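Local coordinates for CBS domain-containing protein CBSX2, chloroplastic (Arabidopsis thaliana, PDB 3SL7) that probably regulates the chloroplast thioredoxin system through its pair of CBS domains, and thereby modulates plant development, at residues A[106-111]-A[131-136]; A[16-21]-A[45-50]. All blocks are in the same frame, centred on the assembly; numbering follows the deposited sequence.

How the contacts relate
Contact 1 lies in the second CBS domain and contact 2 in the first. Contact 1 is largely buried and joins a short strand to its parallel neighbour by backbone hydrogen bonds and aliphatic packing. Contact 2 is at the surface, where a loop meets a hairpin turn and the start of strand 49-54 through side chains: an indole, a proline and a salt bridge. The backbone pairing of contact 1 has a counterpart beside contact 2, since the backbone of Val-19 is hydrogen-bonded to Pro-41 and Ile-43 of strand 39-43. The two contacts meet directly, with their centres about 12 Å apart: Leu-49 CD1 packs on Pro-108 CG, and Ser-107 N probably hydrogen-bonds to Val-50 O.

Contact 1 (A[106-111]-A[131-136]); sequences PSPLVV and RLPVVD. With ACT (acetate ion), chain C.
Val-111 pairs with Val-134 in a parallel bridge held by two backbone hydrogen bonds. Its N-H reaches Pro-133 O at 3.1 Å, and its carbonyl oxygen receives the N-H of Val-135 at 3.0 Å. The same Val-111 oxygen also takes a CA-H contact from Val-134 CA at 3.3 Å. Nearer the start of segment 106-111 the pairing gives way: Pro-133 has no N-H to offer, and Leu-109 O instead rests against its ring carbon CD at 3.2 Å. A water hydrogen-bonded to Arg-131 O also donates weakly to Leu-109 O.

Aliphatic packing follows the backbone pairing. The two methyls of Val-111 have separate partners, CG1 meeting Leu-132 CD1 at 3.8 Å and CG2 meeting Val-134 CG2. Val-6 of helix 6-9 touches both Val-111 and Val-134, while Leu-132 also packs on helix 117-124. Val-110 divides its branches likewise: CG1, anti to the carbonyl carbon (chi1 -52°), touches Pro-133 CB, and CG2 touches Val-135 CG2 at 3.7 Å. The side chains of Val-110 and Pro-133 cross at about a right angle. Leu-132 CD2 reaches back to Leu-109 CB at 4.0 Å.

Arg-131 turns its guanidinium to other partners. Its chain is extended from CG to NE, which bonds weakly to an acetate probably left from crystallisation; NH2 is hydrogen-bonded to Thr-38 OG1, and Phe-129 makes a cation-pi contact.

Strands 111-112 and 131-135, parallel neighbours joined through helix 117-124, form the beta-alpha-beta crossover of the second CBS domain, and antiparallel strand 141-146 flanks 131-135 on its other side.

Contact 2 (A[16-21]-A[45-50]); sequences LHVVKP and DNWTLV
The hairpin turn between strands 39-43 and 49-54 of the first CBS domain places Trp-47 against Leu-16 and Val-18 of the loop leading to helix 25-35. Val-18 carries most of this packing. Its CG1 approaches the indole at CH2 (3.8 Å) and CZ3, the two side chains crossing at about a right angle, while CG2 stands farther off near CZ2 and CH2. Leu-16 CD1 comes to the ring edge, close to its plane, 4.3 Å from CZ3. Leu-141 of strand 141-146 touches all three side chains, and Arg-13 makes a cation-pi contact with the indole.

The polar link is the salt bridge from Lys-20 to Asp-45, with NZ 2.7 Å from OD1. In the lysine CD is anti to CA (chi2 -174°) and the chain stays extended to NZ, crossing the aspartate at about a right angle. NZ meets the anti side of OD1, 32° out of the carboxylate plane, and the same oxygen lies 3.3 Å from Lys-20 CD. An alanine in place of Lys-20 would probably leave Asp-45 OD1 without its cationic mate and the turn less firmly tied to the loop. Farther along, Pro-21 CG and CG2 of Val-50, on strand 49-54, meet tip to tip at 3.8 Å.

Side chains therefore make the connection: the contacts of Trp-47 with Leu-16 and Val-18, and of Pro-21 with Val-50, are apolar and non-directional, whereas the charged pair at the surface adds a directional bond whose strength would probably vary with ionic surroundings.

Contact 1 (A[106-111]-A[131-136])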
ATOM      1  N   PRO A 106      -5.433  16.452 -12.065  1.00 26.25           N
ATOM      2  CA  PRO A 106      -5.132  17.782 -11.558  1.00 32.43           C
ATOM      3  C   PRO A 106      -6.193  18.206 -10.536  1.00 28.86           C
ATOM      4  O   PRO A 106      -7.283  17.632 -10.522  1.00 26.10           O
ATOM      5  CB  PRO A 106      -5.246  18.640 -12.805  1.00 28.24           C
ATOM      6  CG  PRO A 106      -6.356  17.978 -13.569  1.00 39.38           C
ATOM      7  CD  PRO A 106      -6.205  16.500 -13.320  1.00 36.61           C
ATOM      8  N   SER A 107      -5.860  19.162  -9.681  1.00 35.34           N
ATOM      9  CA  SER A 107      -6.875  19.807  -8.851  1.00 33.34           C
ATOM     10  C   SER A 107      -7.643  18.786  -8.008  1.00 23.21           C
ATOM     11  O   SER A 107      -8.872  18.768  -8.025  1.00 35.04           O
ATOM     12  CB  SER A 107      -7.840  20.547  -9.779  1.00 36.52           C
ATOM     13  OG  SER A 107      -8.680  21.415  -9.045  1.00 74.25           O
ATOM     14  N   PRO A 108      -6.918  17.899  -7.301  1.00 32.71           N
ATOM     15  CA  PRO A 108      -7.601  16.846  -6.541  1.00 32.09           C
ATOM     16  C   PRO A 108      -8.315  17.427  -5.325  1.00 30.67           C
ATOM     17  O   PRO A 108      -8.109  18.605  -4.993  1.00 27.04           O
ATOM     18  CB  PRO A 108      -6.447  15.928  -6.100  1.00 35.98           C
ATOM     19  CG  PRO A 108      -5.254  16.827  -6.045  1.00 40.07           C
ATOM     20  CD  PRO A 108      -5.449  17.817  -7.171  1.00 42.10           C
ATOM     21  N   LEU A 109      -9.156  16.608  -4.700  1.00 35.20           N
ATOM     22  CA  LEU A 109      -9.750  16.929  -3.418  1.00 44.19           C
ATOM     23  C   LEU A 109      -8.644  17.073  -2.409  1.00 25.53           C
ATOM     24  O   LEU A 109      -7.768  16.215  -2.316  1.00 37.86           O
ATOM     25  CB  LEU A 109     -10.675  15.800  -2.962  1.00 54.15           C
ATOM     26  CG  LEU A 109     -12.083  15.806  -3.546  1.00 71.63           C
ATOM     27  CD1 LEU A 109     -12.920  14.693  -2.914  1.00 83.70           C
ATOM     28  CD2 LEU A 109     -12.712  17.184  -3.325  1.00 44.08           C
ATOM     29  N   VAL A 110      -8.687  18.156  -1.638  1.00 36.04           N
ATOM     30  CA  VAL A 110      -7.753  18.315  -0.530  1.00 22.59           C
ATOM     31  C   VAL A 110      -8.445  18.747   0.764  1.00 30.22           C
ATOM     32  O   VAL A 110      -9.593  19.209   0.760  1.00 32.56           O
ATOM     33  CB  VAL A 110      -6.639  19.339  -0.835  1.00 35.15           C
ATOM     34  CG1 VAL A 110      -5.933  19.018  -2.164  1.00 21.35           C
ATOM     35  CG2 VAL A 110      -7.199  20.755  -0.837  1.00 33.97           C
ATOM     36  N   VAL A 111      -7.734  18.600   1.876  1.00 29.18           N
ATOM     37  CA  VAL A 111      -8.235  19.082   3.151  1.00 21.84           C
ATOM     38  C   VAL A 111      -7.179  19.985   3.757  1.00 28.26           C
ATOM     39  O   VAL A 111      -6.089  20.134   3.202  1.00 23.84           O
ATOM     40  CB  VAL A 111      -8.541  17.927   4.116  1.00 28.47           C
ATOM     41  CG1 VAL A 111      -9.700  17.093   3.591  1.00 32.60           C
ATOM     42  CG2 VAL A 111      -7.307  17.063   4.310  1.00 33.61           C
ATOM     43  N   ARG A 131      -6.731   8.927  -0.885  1.00 30.79           N
ATOM     44  CA  ARG A 131      -5.953   9.704   0.074  1.00 29.15           C
ATOM     45  C   ARG A 131      -6.366  11.143  -0.143  1.00 28.36           C
ATOM     46  O   ARG A 131      -6.870  11.479  -1.209  1.00 31.01           O
ATOM     47  CB  ARG A 131      -4.457   9.572  -0.195  1.00 27.44           C
ATOM     48  CG  ARG A 131      -3.979   8.162  -0.428  1.00 44.77           C
ATOM     49  CD  ARG A 131      -2.628   8.192  -1.118  1.00 44.60           C
ATOM     50  NE  ARG A 131      -2.062   6.859  -1.293  1.00 49.18           N
ATOM     51  CZ  ARG A 131      -2.306   6.068  -2.335  1.00 41.75           C
ATOM     52  NH1 ARG A 131      -3.122   6.463  -3.302  1.00 40.81           N
ATOM     53  NH2 ARG A 131      -1.735   4.876  -2.408  1.00 50.24           N
ATOM     54  N   LEU A 132      -6.147  11.990   0.857  1.00 22.91           N
ATOM     55  CA  LEU A 132      -6.433  13.405   0.735  1.00 23.09           C
ATOM     56  C   LEU A 132      -5.160  14.167   1.009  1.00 24.26           C
ATOM     57  O   LEU A 132      -4.653  14.133   2.119  1.00 30.44           O
ATOM     58  CB  LEU A 132      -7.513  13.835   1.725  1.00 21.74           C
ATOM     59  CG  LEU A 132      -8.868  13.174   1.503  1.00 29.12           C
ATOM     60  CD1 LEU A 132      -9.780  13.398   2.714  1.00 24.77           C
ATOM     61  CD2 LEU A 132      -9.506  13.720   0.237  1.00 35.55           C
ATOM     62  N   PRO A 133      -4.618  14.826  -0.023  1.00 26.56           N
ATOM     63  CA  PRO A 133      -3.484  15.706   0.237  1.00 18.28           C
ATOM     64  C   PRO A 133      -3.933  16.753   1.257  1.00 24.75           C
ATOM     65  O   PRO A 133      -5.093  17.170   1.239  1.00 23.28           O
ATOM     66  CB  PRO A 133      -3.230  16.362  -1.120  1.00 24.97           C
ATOM     67  CG  PRO A 133      -3.777  15.380  -2.132  1.00 32.20           C
ATOM     68  CD  PRO A 133      -4.992  14.791  -1.447  1.00 34.07           C
ATOM     69  N   VAL A 134      -3.041  17.155   2.145  1.00 22.58           N
ATOM     70  CA  VAL A 134      -3.363  18.230   3.091  1.00 20.90           C
ATOM     71  C   VAL A 134      -2.544  19.432   2.672  1.00 22.74           C
ATOM     72  O   VAL A 134      -1.327  19.333   2.492  1.00 31.02           O
ATOM     73  CB  VAL A 134      -3.029  17.837   4.532  1.00 24.30           C
ATOM     74  CG1 VAL A 134      -3.616  18.863   5.527  1.00 24.12           C
ATOM     75  CG2 VAL A 134      -3.561  16.449   4.831  1.00 25.89           C
ATOM     76  N   VAL A 135      -3.216  20.563   2.488  1.00 23.95           N
ATOM     77  CA  VAL A 135      -2.541  21.782   2.098  1.00 17.33           C
ATOM     78  C   VAL A 135      -2.641  22.877   3.161  1.00 26.05           C
ATOM     79  O   VAL A 135      -3.496  22.836   4.053  1.00 26.56           O
ATOM     80  CB  VAL A 135      -3.085  22.312   0.756  1.00 28.76           C
ATOM     81  CG1 VAL A 135      -2.896  21.257  -0.348  1.00 21.86           C
ATOM     82  CG2 VAL A 135      -4.550  22.680   0.889  1.00 30.08           C
ATOM     83  N   ASP A 136      -1.749  23.854   3.062  1.00 28.68           N
ATOM     84  CA  ASP A 136      -1.817  25.041   3.895  1.00 30.07           C
ATOM     85  C   ASP A 136      -2.529  26.158   3.157  1.00 32.42           C
ATOM     86  O   ASP A 136      -3.067  25.936   2.089  1.00 27.56           O
ATOM     87  CB  ASP A 136      -0.424  25.487   4.329  1.00 27.29           C
ATOM     88  CG  ASP A 136       0.433  25.967   3.174  1.00 42.69           C
ATOM     89  OD1 ASP A 136      -0.078  26.206   2.050  1.00 28.49           O
ATOM     90  OD2 ASP A 136       1.646  26.111   3.406  1.00 31.57           O
TER
HETATM   91  C   ACT C   2       0.429   6.692   1.032  1.00 46.17           C
HETATM   92  O   ACT C   2      -0.155   5.593   1.123  1.00 44.53           O
HETATM   93  OXT ACT C   2       0.140   7.363   0.020  1.00 52.92           O
HETATM   94  CH3 ACT C   2       1.401   7.179   2.073  1.00 44.93           C
HETATM   95  O   HOH W   1      -7.280  12.944  -3.332  1.00 41.06           O

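Contact 2 (A[16-21]-A[45-50])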
ATOM      1  N   LEU A  16       6.146  12.253   2.979  1.00 35.63           N
ATOM      2  CA  LEU A  16       5.493  12.230   1.674  1.00 36.88           C
ATOM      3  C   LEU A  16       6.465  11.772   0.606  1.00 43.28           C
ATOM      4  O   LEU A  16       7.682  11.927   0.746  1.00 40.67           O
ATOM      5  CB  LEU A  16       4.957  13.609   1.277  1.00 30.38           C
ATOM      6  CG  LEU A  16       3.966  14.216   2.267  1.00 36.63           C
ATOM      7  CD1 LEU A  16       3.455  15.616   1.896  1.00 44.78           C
ATOM      8  CD2 LEU A  16       2.877  13.257   2.719  1.00 29.72           C
ATOM      9  N   HIS A  17       5.911  11.205  -0.458  1.00 31.17           N
ATOM     10  CA  HIS A  17       6.677  10.902  -1.653  1.00 38.62           C
ATOM     11  C   HIS A  17       6.016  11.648  -2.795  1.00 42.09           C
ATOM     12  O   HIS A  17       4.872  11.368  -3.148  1.00 51.44           O
ATOM     13  CB  HIS A  17       6.684   9.397  -1.882  1.00 32.35           C
ATOM     14  CG  HIS A  17       6.916   8.617  -0.627  1.00 50.32           C
ATOM     15  ND1 HIS A  17       8.103   8.675   0.076  1.00 37.16           N
ATOM     16  CD2 HIS A  17       6.101   7.798   0.079  1.00 45.14           C
ATOM     17  CE1 HIS A  17       8.017   7.904   1.144  1.00 46.29           C
ATOM     18  NE2 HIS A  17       6.810   7.362   1.171  1.00 43.19           N
ATOM     19  N   VAL A  18       6.723  12.629  -3.343  1.00 27.79           N
ATOM     20  CA  VAL A  18       6.131  13.516  -4.326  1.00 30.67           C
ATOM     21  C   VAL A  18       6.831  13.369  -5.658  1.00 36.62           C
ATOM     22  O   VAL A  18       7.989  12.961  -5.716  1.00 29.39           O
ATOM     23  CB  VAL A  18       6.230  14.992  -3.899  1.00 24.56           C
ATOM     24  CG1 VAL A  18       5.483  15.228  -2.573  1.00 38.60           C
ATOM     25  CG2 VAL A  18       7.679  15.407  -3.772  1.00 28.76           C
ATOM     26  N   VAL A  19       6.106  13.684  -6.726  1.00 25.76           N
ATOM     27  CA  VAL A  19       6.708  13.866  -8.046  1.00 31.01           C
ATOM     28  C   VAL A  19       6.212  15.188  -8.607  1.00 34.11           C
ATOM     29  O   VAL A  19       5.366  15.847  -8.000  1.00 34.07           O
ATOM     30  CB  VAL A  19       6.333  12.723  -9.004  1.00 24.96           C
ATOM     31  CG1 VAL A  19       6.953  11.409  -8.527  1.00 24.58           C
ATOM     32  CG2 VAL A  19       4.813  12.593  -9.094  1.00 23.09           C
ATOM     33  N   LYS A  20       6.737  15.578  -9.762  1.00 26.99           N
ATOM     34  CA  LYS A  20       6.288  16.784 -10.434  1.00 32.83           C
ATOM     35  C   LYS A  20       5.672  16.416 -11.774  1.00 31.79           C
ATOM     36  O   LYS A  20       5.827  15.295 -12.228  1.00 30.99           O
ATOM     37  CB  LYS A  20       7.461  17.734 -10.625  1.00 38.28           C
ATOM     38  CG  LYS A  20       8.200  18.039  -9.338  1.00 40.61           C
ATOM     39  CD  LYS A  20       9.261  19.093  -9.569  1.00 44.30           C
ATOM     40  CE  LYS A  20       9.997  19.428  -8.288  1.00 56.00           C
ATOM     41  NZ  LYS A  20      11.075  20.426  -8.541  1.00 61.33           N
ATOM     42  N   PRO A  21       4.950  17.354 -12.402  1.00 26.43           N
ATOM     43  CA  PRO A  21       4.341  17.037 -13.694  1.00 28.98           C
ATOM     44  C   PRO A  21       5.417  16.657 -14.715  1.00 37.93           C
ATOM     45  O   PRO A  21       5.143  15.922 -15.657  1.00 32.95           O
ATOM     46  CB  PRO A  21       3.668  18.341 -14.088  1.00 27.21           C
ATOM     47  CG  PRO A  21       3.332  18.996 -12.729  1.00 27.92           C
ATOM     48  CD  PRO A  21       4.542  18.676 -11.899  1.00 28.98           C
ATOM     49  N   ASP A  45       7.486  23.106  -8.540  1.00 39.49           N
ATOM     50  CA  ASP A  45       8.788  23.427  -7.968  1.00 46.08           C
ATOM     51  C   ASP A  45       8.706  24.096  -6.586  1.00 56.10           C
ATOM     52  O   ASP A  45       9.657  24.037  -5.805  1.00 62.77           O
ATOM     53  CB  ASP A  45       9.603  24.277  -8.956  1.00 50.63           C
ATOM     54  CG  ASP A  45       9.994  23.505 -10.216  1.00 68.45           C
ATOM     55  OD1 ASP A  45      10.019  22.254 -10.175  1.00 61.46           O
ATOM     56  OD2 ASP A  45      10.286  24.150 -11.248  1.00 56.28           O
ATOM     57  N   ASN A  46       7.569  24.717  -6.279  1.00 33.99           N
ATOM     58  CA  ASN A  46       7.399  25.429  -5.011  1.00 54.15           C
ATOM     59  C   ASN A  46       6.541  24.671  -3.997  1.00 51.88           C
ATOM     60  O   ASN A  46       6.070  25.243  -3.019  1.00 39.31           O
ATOM     61  CB  ASN A  46       6.813  26.829  -5.235  1.00 61.80           C
ATOM     62  CG  ASN A  46       7.619  27.648  -6.218  1.00 62.83           C
ATOM     63  OD1 ASN A  46       7.081  28.152  -7.203  1.00 66.76           O
ATOM     64  ND2 ASN A  46       8.919  27.783  -5.961  1.00 54.69           N
ATOM     65  N   TRP A  47       6.338  23.383  -4.244  1.00 35.41           N
ATOM     66  CA  TRP A  47       5.570  22.531  -3.344  1.00 29.81           C
ATOM     67  C   TRP A  47       4.078  22.820  -3.348  1.00 28.21           C
ATOM     68  O   TRP A  47       3.345  22.317  -2.504  1.00 32.42           O
ATOM     69  CB  TRP A  47       6.144  22.572  -1.920  1.00 44.46           C
ATOM     70  CG  TRP A  47       7.169  21.526  -1.772  1.00 46.64           C
ATOM     71  CD1 TRP A  47       8.455  21.573  -2.219  1.00 51.64           C
ATOM     72  CD2 TRP A  47       6.987  20.235  -1.198  1.00 41.89           C
ATOM     73  NE1 TRP A  47       9.094  20.391  -1.938  1.00 51.72           N
ATOM     74  CE2 TRP A  47       8.213  19.550  -1.311  1.00 51.85           C
ATOM     75  CE3 TRP A  47       5.911  19.592  -0.584  1.00 29.36           C
ATOM     76  CZ2 TRP A  47       8.393  18.257  -0.834  1.00 46.55           C
ATOM     77  CZ3 TRP A  47       6.088  18.302  -0.119  1.00 45.75           C
ATOM     78  CH2 TRP A  47       7.322  17.650  -0.245  1.00 52.44           C
ATOM     79  N   THR A  48       3.629  23.608  -4.317  1.00 30.32           N
ATOM     80  CA  THR A  48       2.199  23.747  -4.548  1.00 34.33           C
ATOM     81  C   THR A  48       1.657  22.417  -5.048  1.00 36.00           C
ATOM     82  O   THR A  48       2.211  21.820  -5.983  1.00 32.61           O
ATOM     83  CB  THR A  48       1.896  24.840  -5.571  1.00 36.82           C
ATOM     84  OG1 THR A  48       2.481  26.067  -5.122  1.00 40.14           O
ATOM     85  CG2 THR A  48       0.389  25.020  -5.722  1.00 32.55           C
ATOM     86  N   LEU A  49       0.588  21.941  -4.416  1.00 25.73           N
ATOM     87  CA  LEU A  49      -0.042  20.689  -4.820  1.00 32.76           C
ATOM     88  C   LEU A  49      -0.755  20.946  -6.140  1.00 36.74           C
ATOM     89  O   LEU A  49      -1.604  21.829  -6.225  1.00 28.02           O
ATOM     90  CB  LEU A  49      -1.030  20.248  -3.741  1.00 23.88           C
ATOM     91  CG  LEU A  49      -1.705  18.873  -3.750  1.00 32.74           C
ATOM     92  CD1 LEU A  49      -2.946  18.897  -4.582  1.00 39.77           C
ATOM     93  CD2 LEU A  49      -0.748  17.793  -4.216  1.00 18.49           C
ATOM     94  N   VAL A  50      -0.385  20.213  -7.187  1.00 25.46           N
ATOM     95  CA  VAL A  50      -1.005  20.435  -8.494  1.00 22.88           C
ATOM     96  C   VAL A  50      -1.828  19.244  -8.987  1.00 27.39           C
ATOM     97  O   VAL A  50      -2.634  19.372  -9.911  1.00 24.98           O
ATOM     98  CB  VAL A  50       0.031  20.842  -9.560  1.00 32.81           C
ATOM     99  CG1 VAL A  50       0.806  22.066  -9.095  1.00 29.88           C
ATOM    100  CG2 VAL A  50       0.973  19.672  -9.886  1.00 28.43           C
TER